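Local coordinates for extracellular solute-binding protein family 1 (PDB 5IXP) that probably captures an extracellular solute, still unidentified, and delivers it to an ABC transporter for uptake into the cell, at residues N160-D165 against D230-M235. Residues are numbered along the deposited sequence.
Sequences NSAWFD and DAFATM
Residues 160-165 and 230-235 run side by side in the same sense, their end-to-end directions 29° apart, in a register that pairs Ser161 with Ala231 (CA to CA 4.9 Å), Ala162 with Phe232 (CA to CA 4.5 Å), Trp163 with Ala233 and Phe164 with Thr234 (CA to CA 5.1 Å). The pairing is parallel but short, with a parallel bridge at Ala162-Phe232: Ala162 N donates to Ala231 O (2.8 Å), and Ala233 N returns a weak bond to Ala162 O (3.1 Å). Both chains then turn a corner, at Trp163 (phi/psi -84/-44°) and Ala233 (-108/-17°), which leaves Trp163 O as a shared acceptor. Thr234 N donates a weak bond to Trp163 O (2.8 Å). Ala233 N gives a second weak bond to Trp163 O (3.4 Å). Thr234 OG1, in the p rotamer, donates to the same Trp163 O at 2.8 Å. At the other end Ser161 OG (m) donates to Asp230 O at 2.6 Å.

Two CH-pi contacts flank the corner. With Trp163 in t, its six-membered ring receives Thr234 CG2 over one face, 3.7 Å from the ring centroid; Phe232, in p, receives Asp165 CB 3.8 Å from its own ring centroid. Asp165 OD2 lies 3.4 Å from CE of selenomethionine Met235 and is hydrogen-bonded to Trp223, while Thr234 OG1 is also hydrogen-bonded to Tyr147 OH.

This backbone pairing ties the loop between helices 144-157 and 167-175 to strand 232-238, in a lobe of a periplasmic-binding-protein fold. Strand 108-121 pairs antiparallel with 232-238, and its Arg121 forms a salt bridge with Asp230. Phe154 of helix 144-157 and Phe125 of helix 122-127 pack around the Trp163 ring, while Leu169 of helix 167-175 meets Met235.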
loop_
_atom_site.group_PDB
_atom_site.type_symbol
_atom_site.label_atom_id
_atom_site.label_comp_id
_atom_site.label_asym_id
_atom_site.label_seq_id
_atom_site.Cartn_x
_atom_site.Cartn_y
_atom_site.Cartn_z
ATOM N N ASN A 160 -5.884 -27.524 -11.866
ATOM C CA ASN A 160 -4.455 -27.251 -11.784
ATOM C C ASN A 160 -4.131 -25.775 -11.597
ATOM O O ASN A 160 -2.961 -25.397 -11.707
ATOM C CB ASN A 160 -3.745 -27.773 -13.028
ATOM C CG ASN A 160 -3.733 -29.272 -13.092
ATOM O OD1 ASN A 160 -3.827 -29.949 -12.065
ATOM N ND2 ASN A 160 -3.626 -29.810 -14.300
ATOM N N SER A 161 -5.122 -24.934 -11.314
ATOM C CA SER A 161 -4.865 -23.528 -11.023
ATOM C C SER A 161 -5.523 -23.143 -9.708
ATOM O O SER A 161 -6.523 -23.736 -9.298
ATOM C CB SER A 161 -5.381 -22.605 -12.134
ATOM O OG SER A 161 -4.625 -22.764 -13.319
ATOM N N ALA A 162 -4.951 -22.142 -9.052
ATOM C CA ALA A 162 -5.571 -21.526 -7.893
ATOM C C ALA A 162 -6.174 -20.181 -8.291
ATOM O O ALA A 162 -5.947 -19.660 -9.387
ATOM C CB ALA A 162 -4.559 -21.353 -6.760
ATOM N N TRP A 163 -6.947 -19.618 -7.368
ATOM C CA TRP A 163 -7.623 -18.352 -7.619
ATOM C C TRP A 163 -6.708 -17.165 -7.329
ATOM O O TRP A 163 -6.655 -16.209 -8.116
ATOM C CB TRP A 163 -8.890 -18.294 -6.764
ATOM C CG TRP A 163 -9.833 -17.143 -7.014
ATOM C CD1 TRP A 163 -10.339 -16.281 -6.074
ATOM C CD2 TRP A 163 -10.421 -16.754 -8.267
ATOM N NE1 TRP A 163 -11.204 -15.384 -6.665
ATOM C CE2 TRP A 163 -11.274 -15.656 -8.008
ATOM C CE3 TRP A 163 -10.328 -17.239 -9.579
ATOM C CZ2 TRP A 163 -12.007 -15.026 -9.014
ATOM C CZ3 TRP A 163 -11.062 -16.607 -10.577
ATOM C CH2 TRP A 163 -11.892 -15.520 -10.285
ATOM N N PHE A 164 -5.976 -17.210 -6.215
ATOM C CA PHE A 164 -5.083 -16.126 -5.831
ATOM C C PHE A 164 -3.769 -16.715 -5.330
ATOM O O PHE A 164 -3.659 -17.920 -5.086
ATOM C CB PHE A 164 -5.723 -15.225 -4.762
ATOM C CG PHE A 164 -6.260 -15.968 -3.566
ATOM C CD1 PHE A 164 -5.400 -16.432 -2.571
ATOM C CD2 PHE A 164 -7.634 -16.170 -3.415
ATOM C CE1 PHE A 164 -5.894 -17.109 -1.458
ATOM C CE2 PHE A 164 -8.138 -16.841 -2.305
ATOM C CZ PHE A 164 -7.269 -17.310 -1.322
ATOM N N ASP A 165 -2.767 -15.841 -5.148
ATOM C CA ASP A 165 -1.419 -16.329 -4.876
ATOM C C ASP A 165 -1.237 -16.797 -3.429
ATOM O O ASP A 165 -0.609 -17.834 -3.204
ATOM C CB ASP A 165 -0.376 -15.266 -5.249
ATOM C CG ASP A 165 -0.581 -13.939 -4.523
ATOM O OD1 ASP A 165 -1.728 -13.593 -4.178
ATOM O OD2 ASP A 165 0.417 -13.229 -4.312
ATOM N N ASP A 230 0.579 -21.489 -14.659
ATOM C CA ASP A 230 -0.841 -21.250 -14.433
ATOM C C ASP A 230 -1.219 -21.315 -12.955
ATOM O O ASP A 230 -2.370 -21.629 -12.635
ATOM C CB ASP A 230 -1.674 -22.254 -15.237
ATOM C CG ASP A 230 -1.468 -22.119 -16.736
ATOM O OD1 ASP A 230 -0.931 -21.077 -17.178
ATOM O OD2 ASP A 230 -1.852 -23.056 -17.473
ATOM N N ALA A 231 -0.285 -21.003 -12.047
ATOM C CA ALA A 231 -0.495 -21.273 -10.625
ATOM C C ALA A 231 -1.664 -20.480 -10.036
ATOM O O ALA A 231 -2.398 -21.003 -9.187
ATOM C CB ALA A 231 0.778 -20.986 -9.836
ATOM N N PHE A 232 -1.840 -19.216 -10.432
ATOM C CA PHE A 232 -2.946 -18.434 -9.875
ATOM C C PHE A 232 -3.512 -17.481 -10.923
ATOM O O PHE A 232 -2.798 -17.028 -11.822
ATOM C CB PHE A 232 -2.530 -17.652 -8.613
ATOM C CG PHE A 232 -1.285 -16.830 -8.783
ATOM C CD1 PHE A 232 -1.353 -15.523 -9.240
ATOM C CD2 PHE A 232 -0.038 -17.362 -8.472
ATOM C CE1 PHE A 232 -0.190 -14.759 -9.389
ATOM C CE2 PHE A 232 1.123 -16.607 -8.627
ATOM C CZ PHE A 232 1.043 -15.303 -9.086
ATOM N N ALA A 233 -4.806 -17.160 -10.775
ATOM C CA ALA A 233 -5.550 -16.444 -11.805
ATOM C C ALA A 233 -5.873 -14.992 -11.474
ATOM O O ALA A 233 -6.240 -14.247 -12.392
ATOM C CB ALA A 233 -6.873 -17.168 -12.117
ATOM N N THR A 234 -5.787 -14.572 -10.205
ATOM C CA THR A 234 -6.073 -13.188 -9.828
ATOM C C THR A 234 -5.083 -12.713 -8.770
ATOM O O THR A 234 -4.451 -13.512 -8.071
ATOM C CB THR A 234 -7.485 -12.997 -9.253
ATOM O OG1 THR A 234 -7.548 -13.597 -7.948
ATOM C CG2 THR A 234 -8.564 -13.620 -10.153
HETATM N N MSE A 235 -4.968 -11.391 -8.654
HETATM C CA MSE A 235 -4.272 -10.748 -7.532
HETATM C C MSE A 235 -4.935 -9.429 -7.159
HETATM O O MSE A 235 -5.401 -8.700 -8.042
HETATM C CB MSE A 235 -2.798 -10.459 -7.859
HETATM C CG MSE A 235 -1.850 -11.640 -7.826
HETATM SE SE MSE A 235 -0.037 -10.908 -7.752
HETATM C CE MSE A 235 -0.073 -10.291 -5.868
#